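PDB 6DGM: phosphoglycerol transferase GacH from Streptococcus pyogenes MGAS5005, which probably transfers sn-glycerol-1-phosphate onto the rhamnose polysaccharide of the group A carbohydrate, this chain being its C-terminal, metal-binding, sulfatase-like domain. Local coordinates for residues Gly88-Asn91 with Met92-Gln95; Ser114-Phe117 with Pro118-Lys122; Phe129-Gly132 with Lys133-Ile136; Asn145-Arg148 with Lys149-Ser153. All blocks are in the same frame, centred on the assembly; numbering follows the deposited sequence.

Contact 1. Residues Gly88-Asn91 with Met92-Gln95. With MN (manganese (II) ion), chain C; 1GP (sn-glycerol-1-phosphate), chain D.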
loop_
_atom_site.group_PDB
_atom_site.type_symbol
_atom_site.label_atom_id
_atom_site.label_comp_id
_atom_site.label_asym_id
_atom_site.label_seq_id
_atom_site.Cartn_x
_atom_site.Cartn_y
_atom_site.Cartn_z
ATOM N N GLY A 88 8.721 6.724 6.505
ATOM C CA GLY A 88 7.554 6.057 7.047
ATOM C C GLY A 88 7.098 4.835 6.282
ATOM O O GLY A 88 6.012 4.321 6.561
ATOM N N THR A 89 7.908 4.350 5.340
ATOM C CA THR A 89 7.582 3.225 4.480
ATOM C C THR A 89 6.857 2.097 5.188
ATOM O O THR A 89 5.758 1.686 4.779
ATOM C CB THR A 89 8.932 2.725 3.933
ATOM O OG1 THR A 89 9.703 3.860 3.532
ATOM C CG2 THR A 89 8.743 1.760 2.784
ATOM N N ALA A 90 7.474 1.563 6.239
ATOM C CA ALA A 90 6.935 0.374 6.886
ATOM C C ALA A 90 5.575 0.615 7.527
ATOM O O ALA A 90 4.801 -0.346 7.695
ATOM C CB ALA A 90 7.951 -0.129 7.915
ATOM N N ASN A 91 5.249 1.872 7.867
ATOM C CA ASN A 91 3.935 2.151 8.439
ATOM C C ASN A 91 2.858 2.086 7.371
ATOM O O ASN A 91 1.765 1.572 7.624
ATOM C CB ASN A 91 3.939 3.499 9.143
ATOM C CG ASN A 91 4.778 3.481 10.389
ATOM O OD1 ASN A 91 4.907 2.442 11.033
ATOM N ND2 ASN A 91 5.374 4.614 10.725
ATOM N N MET A 92 3.136 2.593 6.169
ATOM C CA MET A 92 2.182 2.414 5.075
ATOM C C MET A 92 2.064 0.939 4.714
ATOM O O MET A 92 0.958 0.418 4.501
ATOM C CB MET A 92 2.595 3.260 3.872
ATOM C CG MET A 92 1.928 4.651 3.843
ATOM S SD MET A 92 2.162 5.671 5.304
ATOM C CE MET A 92 3.892 6.105 5.146
ATOM N N GLU A 93 3.195 0.239 4.701
ATOM C CA GLU A 93 3.219 -1.185 4.402
ATOM C C GLU A 93 2.316 -1.972 5.348
ATOM O O GLU A 93 1.477 -2.768 4.904
ATOM C CB GLU A 93 4.665 -1.649 4.532
ATOM C CG GLU A 93 4.971 -3.051 4.021
ATOM C CD GLU A 93 6.390 -3.429 4.386
ATOM O OE1 GLU A 93 7.242 -2.518 4.417
ATOM O OE2 GLU A 93 6.645 -4.615 4.689
ATOM N N PHE A 94 2.470 -1.757 6.658
ATOM C CA PHE A 94 1.627 -2.418 7.652
ATOM C C PHE A 94 0.149 -2.187 7.366
ATOM O O PHE A 94 -0.675 -3.107 7.458
ATOM C CB PHE A 94 1.969 -1.862 9.045
ATOM C CG PHE A 94 1.027 -2.295 10.142
ATOM C CD1 PHE A 94 -0.170 -1.615 10.371
ATOM C CD2 PHE A 94 1.350 -3.352 10.972
ATOM C CE1 PHE A 94 -1.039 -1.989 11.403
ATOM C CE2 PHE A 94 0.491 -3.734 12.019
ATOM C CZ PHE A 94 -0.713 -3.066 12.218
ATOM N N GLN A 95 -0.206 -0.955 7.026
ATOM C CA GLN A 95 -1.605 -0.624 6.786
ATOM C C GLN A 95 -2.140 -1.327 5.543
ATOM O O GLN A 95 -3.301 -1.778 5.527
ATOM C CB GLN A 95 -1.752 0.890 6.668
ATOM C CG GLN A 95 -1.466 1.622 7.966
ATOM C CD GLN A 95 -1.554 3.090 7.809
ATOM O OE1 GLN A 95 -2.634 3.659 7.897
ATOM N NE2 GLN A 95 -0.419 3.734 7.540
HETATM MN MN MN C . 9.760 5.218 1.994
HETATM C C3 1GP D . 14.605 0.674 3.822
HETATM O O3 1GP D . 12.190 0.601 3.490
HETATM C C2 1GP D . 13.260 1.252 4.205
HETATM O O2 1GP D . 14.785 -0.662 4.288
HETATM C C1 1GP D . 13.220 2.750 3.942
HETATM O O1P 1GP D . 12.084 3.341 4.582
HETATM O O2P 1GP D . 11.553 5.613 3.305
HETATM O O3P 1GP D . 11.044 5.186 5.851
HETATM O O4P 1GP D . 13.435 5.444 5.022
HETATM P P 1GP D . 11.999 4.958 4.659
#
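Gly88 meets Met92 at the start of helix 89-98, whose N terminus points at the bound phosphate in this alkaline-phosphatase-like fold. Gly88 is the N-cap, with a positive phi of 106°. Its N donates to ligand O3P (2.9 Å), while its carbonyl O takes a weak bond from Met92 N (3.4 Å). The Met92 side chain, bent at chi2 and chi3, doubles back and brings methyl CE to 3.1 Å from the same Gly88 O. Thr89 serves the active site with its side chain and the helix with its carbonyl: OG1 binds manganese, 2.0 Å from the ion, in a site shared with Glu47, Asp270, His271 and ligand O2P, and O receives Glu93 N. The position of OG1 beside the phosphate is consistent with the nucleophilic threonine of lipoteichoic acid synthases. Ala90 O accepts from Phe94 N (2.9 Å), a regular helical bond. Asn91 turns its amide to the backbone of Ser110 and Leu112, and its own carbonyl is gripped twice by Gln95, whose NE2 also donates to Asp83. Gln95 N (3.3 Å) and Gln95 NE2 (3.1 Å) approach Asn91 O from opposite faces of the carbonyl plane, NE2 standing 60° out of it.

Contact 2. Residues Ser114-Phe117 with Pro118-Lys122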
loop_
_atom_site.group_PDB
_atom_site.type_symbol
_atom_site.label_atom_id
_atom_site.label_comp_id
_atom_site.label_asym_id
_atom_site.label_seq_id
_atom_site.Cartn_x
_atom_site.Cartn_y
_atom_site.Cartn_z
ATOM N N SER A 114 7.203 -2.417 14.879
ATOM C CA SER A 114 7.936 -2.605 16.122
ATOM C C SER A 114 7.058 -2.513 17.356
ATOM O O SER A 114 7.325 -3.204 18.339
ATOM C CB SER A 114 9.025 -1.538 16.268
ATOM O OG SER A 114 9.998 -1.650 15.245
ATOM N N GLU A 115 6.016 -1.676 17.328
ATOM C CA GLU A 115 5.246 -1.359 18.521
ATOM C C GLU A 115 3.849 -1.961 18.558
ATOM O O GLU A 115 3.261 -2.038 19.643
ATOM C CB GLU A 115 5.088 0.158 18.650
ATOM C CG GLU A 115 6.419 0.872 18.777
ATOM C CD GLU A 115 6.290 2.367 18.761
ATOM O OE1 GLU A 115 5.486 2.907 19.548
ATOM O OE2 GLU A 115 7.006 3.022 17.967
ATOM N N VAL A 116 3.281 -2.311 17.410
ATOM C CA VAL A 116 1.918 -2.837 17.352
ATOM C C VAL A 116 1.903 -4.281 16.835
ATOM O O VAL A 116 1.327 -5.164 17.481
ATOM C CB VAL A 116 0.990 -1.937 16.516
ATOM C CG1 VAL A 116 -0.394 -2.610 16.327
ATOM C CG2 VAL A 116 0.809 -0.590 17.173
ATOM N N PHE A 117 2.553 -4.524 15.701
ATOM C CA PHE A 117 2.544 -5.888 15.162
ATOM C C PHE A 117 2.923 -6.933 16.206
ATOM O O PHE A 117 2.211 -7.942 16.318
ATOM C CB PHE A 117 3.418 -6.022 13.908
ATOM C CG PHE A 117 3.336 -7.392 13.282
ATOM C CD1 PHE A 117 4.160 -8.414 13.715
ATOM C CD2 PHE A 117 2.402 -7.651 12.301
ATOM C CE1 PHE A 117 4.067 -9.678 13.163
ATOM C CE2 PHE A 117 2.299 -8.927 11.740
ATOM C CZ PHE A 117 3.134 -9.932 12.182
ATOM N N PRO A 118 3.998 -6.772 16.981
ATOM C CA PRO A 118 4.391 -7.852 17.912
ATOM C C PRO A 118 3.374 -8.116 18.991
ATOM O O PRO A 118 3.404 -9.184 19.615
ATOM C CB PRO A 118 5.718 -7.361 18.508
ATOM C CG PRO A 118 6.219 -6.321 17.513
ATOM C CD PRO A 118 4.998 -5.683 16.930
ATOM N N LYS A 119 2.477 -7.176 19.241
ATOM C CA LYS A 119 1.468 -7.375 20.272
ATOM C C LYS A 119 0.200 -8.028 19.753
ATOM O O LYS A 119 -0.665 -8.384 20.564
ATOM C CB LYS A 119 1.151 -6.039 20.935
ATOM C CG LYS A 119 2.332 -5.511 21.749
ATOM C CD LYS A 119 2.066 -4.163 22.372
ATOM C CE LYS A 119 3.334 -3.636 23.044
ATOM N NZ LYS A 119 4.021 -4.684 23.860
ATOM N N MET A 120 0.075 -8.232 18.446
ATOM C CA MET A 120 -1.139 -8.810 17.876
ATOM C C MET A 120 -1.097 -10.324 18.028
ATOM O O MET A 120 -0.181 -10.979 17.530
ATOM C CB MET A 120 -1.263 -8.419 16.409
ATOM C CG MET A 120 -1.343 -6.905 16.210
ATOM S SD MET A 120 -1.420 -6.363 14.503
ATOM C CE MET A 120 -3.041 -6.937 13.999
ATOM N N ALA A 121 -2.095 -10.881 18.710
ATOM C CA ALA A 121 -2.072 -12.312 18.991
ATOM C C ALA A 121 -2.232 -13.156 17.740
ATOM O O ALA A 121 -1.725 -14.287 17.692
ATOM C CB ALA A 121 -3.191 -12.669 19.976
ATOM N N LYS A 122 -2.969 -12.664 16.745
ATOM C CA LYS A 122 -3.313 -13.418 15.554
ATOM C C LYS A 122 -3.573 -12.427 14.420
ATOM O O LYS A 122 -4.730 -12.224 14.029
ATOM C CB LYS A 122 -4.531 -14.305 15.795
ATOM C CG LYS A 122 -4.290 -15.407 16.828
ATOM C CD LYS A 122 -5.504 -16.333 16.977
ATOM C CE LYS A 122 -5.216 -17.447 17.978
ATOM N NZ LYS A 122 -6.371 -18.369 18.156
HETATM O O HOH W 1 2.035 -10.823 16.118
#
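A 3-10 turn carries the chain out of helix 112-115, and two successive backbone bonds define it. Lys119 N donates to Val116 O (2.9 Å), and Met120 N donates more straightly to Phe117 O (3.0 Å, 164° at the hydrogen). Each donor stands well out of the plane of the carbonyl it meets. Pro118 has no N-H to offer Ser114 O, four residues back; its ring carbon CG lies against that oxygen instead, at 3.4 Å. Lys119 runs its aliphatic part past Glu115 O, with CD 3.7 Å away. The turn belongs to the long connection between helix 112-115 and strand 135-139 of the sulfatase-like domain, and its inner side faces helix 89-98, where Phe94 packs on both Val116 and Met120. On that side Met120 SD lies 4.3 Å from Val116 CG1 and makes a Met-aromatic contact with Phe117, 5.5 Å from the ring centroid and 46° off the ring normal. The Phe117 ring is carried clear of the turn because CG stands anti to the backbone N (chi1 -176°), and it reaches Val151 and Asn154 of helix 148-154. A water donates to both Phe117 O and Met120 O, the latter at 2.6 Å, bridging the carbonyls at the point where the chain leaves the turn.

Contact 3. Residues Phe129-Gly132 with Lys133-Ile136; sequences FYQG and KNRI
Arg135 folds back on Tyr130 through its guanidinium, which holds a single backbone oxygen with two N-H groups. Its side chain, extended from CG to NE with CG opposite the carbonyl carbon (chi1 -62°), carries the group there. NH2 donates to Tyr130 O at 2.8 Å, bent at the hydrogen though almost in line with the C=O, and NE adds a weak second bond at 3.0 Å. The oxygen sits at the guanidinium edge, tilted 20° from its plane, while Gly132 CA lies over one face, 3.7 Å above it. This fork probably limits rotation of the group; NH1 also bonds weakly to Leu155 O. Backbone bonds close the turn between Gln131 and Arg135: Asn134 N to Gln131 O (2.9 Å) and Arg135 N to Gly132 O (3.2 Å), overlapping i to i+3 links of 3-10 type. The turn feeds into strand 135-139, which lies between strands 159-162 and 200-204 in the mixed sheet; Arg135 already pairs with Ser158, and Asn134 with Phe200. Polar side chains of Gln131, Lys133 and Asn134 lie side by side, with Gln131 OE1 3.2 Å from Lys133 CE and the two amide planes 74° apart. One water accepts from Gln131 NE2 and Lys133 NZ, another from Gln131 N and Asn134 ND2 (3.1 Å). Asn134 ND2 also donates to Glu197, which Lys133 NZ faces in a long, weak ion pair.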
loop_
_atom_site.group_PDB
_atom_site.type_symbol
_atom_site.label_atom_id
_atom_site.label_comp_id
_atom_site.label_asym_id
_atom_site.label_seq_id
_atom_site.Cartn_x
_atom_site.Cartn_y
_atom_site.Cartn_z
ATOM N N PHE A 129 -5.051 -15.668 2.933
ATOM C CA PHE A 129 -5.873 -16.445 2.015
ATOM C C PHE A 129 -5.049 -17.255 1.027
ATOM O O PHE A 129 -5.623 -18.060 0.286
ATOM C CB PHE A 129 -6.822 -15.498 1.282
ATOM C CG PHE A 129 -7.707 -14.715 2.217
ATOM C CD1 PHE A 129 -8.773 -15.318 2.847
ATOM C CD2 PHE A 129 -7.438 -13.393 2.489
ATOM C CE1 PHE A 129 -9.575 -14.600 3.722
ATOM C CE2 PHE A 129 -8.218 -12.677 3.353
ATOM C CZ PHE A 129 -9.291 -13.273 3.972
ATOM N N TYR A 130 -3.732 -17.071 1.031
ATOM C CA TYR A 130 -2.804 -17.770 0.160
ATOM C C TYR A 130 -2.052 -18.819 0.966
ATOM O O TYR A 130 -1.832 -18.657 2.170
ATOM C CB TYR A 130 -1.819 -16.745 -0.447
ATOM C CG TYR A 130 -2.573 -15.765 -1.310
ATOM C CD1 TYR A 130 -3.181 -14.657 -0.762
ATOM C CD2 TYR A 130 -2.709 -15.979 -2.672
ATOM C CE1 TYR A 130 -3.914 -13.780 -1.535
ATOM C CE2 TYR A 130 -3.441 -15.098 -3.465
ATOM C CZ TYR A 130 -4.037 -13.999 -2.886
ATOM O OH TYR A 130 -4.773 -13.115 -3.656
ATOM N N GLN A 131 -1.684 -19.908 0.303
ATOM C CA GLN A 131 -0.823 -20.896 0.935
ATOM C C GLN A 131 0.489 -20.244 1.355
ATOM O O GLN A 131 1.008 -19.354 0.676
ATOM C CB GLN A 131 -0.542 -22.028 -0.043
ATOM C CG GLN A 131 -1.809 -22.785 -0.445
ATOM C CD GLN A 131 -1.552 -23.842 -1.479
ATOM O OE1 GLN A 131 -0.827 -24.813 -1.232
ATOM N NE2 GLN A 131 -2.151 -23.672 -2.660
ATOM N N GLY A 132 1.029 -20.693 2.487
ATOM C CA GLY A 132 2.299 -20.177 2.945
ATOM C C GLY A 132 3.395 -20.275 1.900
ATOM O O GLY A 132 4.184 -19.338 1.724
ATOM N N LYS A 133 3.456 -21.412 1.187
ATOM C CA LYS A 133 4.440 -21.595 0.122
ATOM C C LYS A 133 4.320 -20.558 -0.996
ATOM O O LYS A 133 5.269 -20.398 -1.788
ATOM C CB LYS A 133 4.323 -23.008 -0.485
ATOM C CG LYS A 133 3.112 -23.232 -1.357
ATOM C CD LYS A 133 3.134 -24.619 -1.993
ATOM C CE LYS A 133 1.916 -24.816 -2.851
ATOM N NZ LYS A 133 1.872 -26.202 -3.393
ATOM N N ASN A 134 3.190 -19.857 -1.092
ATOM C CA ASN A 134 2.935 -18.910 -2.172
ATOM C C ASN A 134 2.923 -17.465 -1.700
ATOM O O ASN A 134 2.419 -16.585 -2.409
ATOM C CB ASN A 134 1.617 -19.264 -2.865
ATOM C CG ASN A 134 1.717 -20.547 -3.652
ATOM O OD1 ASN A 134 2.767 -20.867 -4.218
ATOM N ND2 ASN A 134 0.630 -21.303 -3.680
ATOM N N ARG A 135 3.451 -17.207 -0.502
ATOM C CA ARG A 135 3.566 -15.858 0.034
ATOM C C ARG A 135 5.021 -15.428 -0.088
ATOM O O ARG A 135 5.904 -16.063 0.487
ATOM C CB ARG A 135 3.178 -15.813 1.511
ATOM C CG ARG A 135 1.752 -16.217 1.812
ATOM C CD ARG A 135 1.539 -16.335 3.331
ATOM N NE ARG A 135 0.286 -17.042 3.584
ATOM C CZ ARG A 135 -0.014 -17.658 4.715
ATOM N NH1 ARG A 135 0.857 -17.640 5.719
ATOM N NH2 ARG A 135 -1.175 -18.302 4.834
ATOM N N ILE A 136 5.269 -14.341 -0.815
ATOM C CA ILE A 136 6.625 -13.917 -1.143
ATOM C C ILE A 136 6.783 -12.441 -0.827
ATOM O O ILE A 136 5.984 -11.626 -1.291
ATOM C CB ILE A 136 6.939 -14.170 -2.636
ATOM C CG1 ILE A 136 6.804 -15.661 -2.964
ATOM C CG2 ILE A 136 8.323 -13.587 -2.997
ATOM C CD1 ILE A 136 6.878 -15.987 -4.466
HETATM O O HOH W 2 -1.948 -19.994 -2.588
HETATM O O HOH W 3 -0.912 -25.549 -4.872
#

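Contact 4. Residues Asn145-Arg148 with Lys149-Ser153. With 1GP (sn-glycerol-1-phosphate), chain D.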
loop_
_atom_site.group_PDB
_atom_site.type_symbol
_atom_site.label_atom_id
_atom_site.label_comp_id
_atom_site.label_asym_id
_atom_site.label_seq_id
_atom_site.Cartn_x
_atom_site.Cartn_y
_atom_site.Cartn_z
ATOM N N ASN A 145 15.692 -4.487 8.390
ATOM C CA ASN A 145 15.249 -3.108 8.509
ATOM C C ASN A 145 13.763 -3.092 8.870
ATOM O O ASN A 145 12.957 -3.844 8.307
ATOM C CB ASN A 145 15.489 -2.335 7.210
ATOM C CG ASN A 145 16.984 -2.129 6.902
ATOM O OD1 ASN A 145 17.853 -2.421 7.728
ATOM N ND2 ASN A 145 17.270 -1.587 5.731
ATOM N N PHE A 146 13.407 -2.236 9.822
ATOM C CA PHE A 146 12.017 -2.057 10.245
ATOM C C PHE A 146 11.352 -3.355 10.671
ATOM O O PHE A 146 10.133 -3.503 10.586
ATOM C CB PHE A 146 11.211 -1.287 9.203
ATOM C CG PHE A 146 11.651 0.117 9.088
ATOM C CD1 PHE A 146 11.315 1.040 10.079
ATOM C CD2 PHE A 146 12.510 0.518 8.067
ATOM C CE1 PHE A 146 11.782 2.354 10.009
ATOM C CE2 PHE A 146 12.969 1.817 7.999
ATOM C CZ PHE A 146 12.601 2.738 8.963
ATOM N N ASN A 147 12.146 -4.288 11.182
ATOM C CA ASN A 147 11.638 -5.550 11.718
ATOM C C ASN A 147 10.939 -6.400 10.663
ATOM O O ASN A 147 10.147 -7.266 11.000
ATOM C CB ASN A 147 10.679 -5.295 12.894
ATOM C CG ASN A 147 10.642 -6.428 13.893
ATOM O OD1 ASN A 147 11.624 -7.140 14.079
ATOM N ND2 ASN A 147 9.498 -6.574 14.587
ATOM N N ARG A 148 11.220 -6.201 9.372
ATOM C CA ARG A 148 10.435 -6.894 8.354
ATOM C C ARG A 148 10.604 -8.414 8.402
ATOM O O ARG A 148 9.645 -9.157 8.164
ATOM C CB ARG A 148 10.752 -6.371 6.961
ATOM C CG ARG A 148 10.228 -4.972 6.696
ATOM C CD ARG A 148 10.247 -4.688 5.226
ATOM N NE ARG A 148 9.795 -3.338 4.908
ATOM C CZ ARG A 148 10.583 -2.275 4.764
ATOM N NH1 ARG A 148 11.909 -2.350 4.923
ATOM N NH2 ARG A 148 10.026 -1.114 4.484
ATOM N N LYS A 149 11.815 -8.902 8.690
ATOM C CA LYS A 149 12.032 -10.341 8.657
ATOM C C LYS A 149 11.154 -11.033 9.691
ATOM O O LYS A 149 10.560 -12.083 9.420
ATOM C CB LYS A 149 13.501 -10.652 8.916
ATOM C CG LYS A 149 13.883 -12.110 8.747
ATOM C CD LYS A 149 15.310 -12.341 9.203
ATOM C CE LYS A 149 15.721 -13.799 9.130
ATOM N NZ LYS A 149 15.919 -14.227 7.736
ATOM N N THR A 150 11.072 -10.453 10.887
ATOM C CA THR A 150 10.216 -10.995 11.932
ATOM C C THR A 150 8.756 -10.951 11.520
ATOM O O THR A 150 8.012 -11.916 11.733
ATOM C CB THR A 150 10.429 -10.167 13.196
ATOM O OG1 THR A 150 11.783 -10.321 13.611
ATOM C CG2 THR A 150 9.495 -10.625 14.285
ATOM N N VAL A 151 8.333 -9.845 10.910
ATOM C CA VAL A 151 6.941 -9.702 10.500
ATOM C C VAL A 151 6.586 -10.760 9.457
ATOM O O VAL A 151 5.605 -11.495 9.603
ATOM C CB VAL A 151 6.689 -8.291 9.952
ATOM C CG1 VAL A 151 5.319 -8.186 9.317
ATOM C CG2 VAL A 151 6.846 -7.266 11.050
ATOM N N TYR A 152 7.371 -10.837 8.377
ATOM C CA TYR A 152 7.030 -11.771 7.311
ATOM C C TYR A 152 7.178 -13.218 7.752
ATOM O O TYR A 152 6.422 -14.068 7.287
ATOM C CB TYR A 152 7.796 -11.451 6.015
ATOM C CG TYR A 152 7.249 -10.197 5.373
ATOM C CD1 TYR A 152 5.979 -10.189 4.800
ATOM C CD2 TYR A 152 7.977 -9.009 5.376
ATOM C CE1 TYR A 152 5.463 -9.043 4.229
ATOM C CE2 TYR A 152 7.458 -7.856 4.821
ATOM C CZ TYR A 152 6.186 -7.883 4.253
ATOM O OH TYR A 152 5.624 -6.765 3.693
ATOM N N SER A 153 8.125 -13.515 8.643
ATOM C CA SER A 153 8.223 -14.848 9.224
ATOM C C SER A 153 6.970 -15.196 10.021
ATOM O O SER A 153 6.417 -16.293 9.890
ATOM C CB SER A 153 9.475 -14.943 10.093
ATOM O OG SER A 153 9.527 -16.207 10.739
HETATM C C3 1GP D . 14.605 0.674 3.822
HETATM O O3 1GP D . 12.190 0.601 3.490
HETATM C C2 1GP D . 13.260 1.252 4.205
HETATM O O2 1GP D . 14.785 -0.662 4.288
HETATM C C1 1GP D . 13.220 2.750 3.942
HETATM O O1P 1GP D . 12.084 3.341 4.582
HETATM O O2P 1GP D . 11.553 5.613 3.305
HETATM O O3P 1GP D . 11.044 5.186 5.851
HETATM O O4P 1GP D . 13.435 5.444 5.022
HETATM P P 1GP D . 11.999 4.958 4.659
HETATM O O HOH W 4 13.467 -8.548 11.776
#
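Asn147, which packs against Thr150, has a left-handed backbone (phi 63°), as does Phe146 before it: two successive non-glycine residues with positive phi, more unusual for Phe146 than for an asparagine. This bend leads into helix 148-154 and forms part of the ligand pocket of the alkaline-phosphatase-like fold. Asn147 is the N-cap, yet its side chain makes no direct capping bond; a water donates to Asn147 OD1 and accepts from Thr150 N (3.2 Å), so the first turn is served indirectly. CG of Asn147, roughly anti to the backbone N (chi1 -152°), brings the amide across Thr150, and ND2 donates to Tyr113 O. The helix proper starts with Val151 N to Asn147 O (3.2 Å) and Tyr152 N to Arg148 O (2.8 Å), the latter straight at 178°. One turn apart, Arg148 and Tyr152 share the carboxylate of Glu93 on helix 89-98: Arg148 NE forms a salt bridge with OE1, and the Tyr152 hydroxyl is hydrogen-bonded to OE2 and to Ser202. This second-shell acid probably fixes the rotation of the guanidinium, whose far edge meets the glycerol. There NH2 donates to ligand O3 (2.9 Å), and NH1 makes weak bonds to both O3 and O2. Asn145 adds to the grip on the glycerol end, its ND2 donating to ligand O2 at 3.0 Å.

How the contacts relate
The four contacts follow one another along the chain, each closing a local turn; none nests in or crosses another. Contact 1 opens helix 89-98 at the phosphate. Contact 2 follows the next helix, 112-115, and leans back on contact 1, with Phe94 CZ 4.1 Å from Met120 SD. After a further length of loop, contact 3 starts strand 135-139, about 6 Å from contact 4 at the nearest atoms and touching none of the others. That strand leads on to contact 4, which begins helix 148-154 and returns to the pocket, so contacts 1 and 4 hold the phosphate and glycerol ends of one ligand, with Glu93 joining their helices. Phe117 CZ, 3.9 Å from Val151 O, joins contact 2 to contact 4.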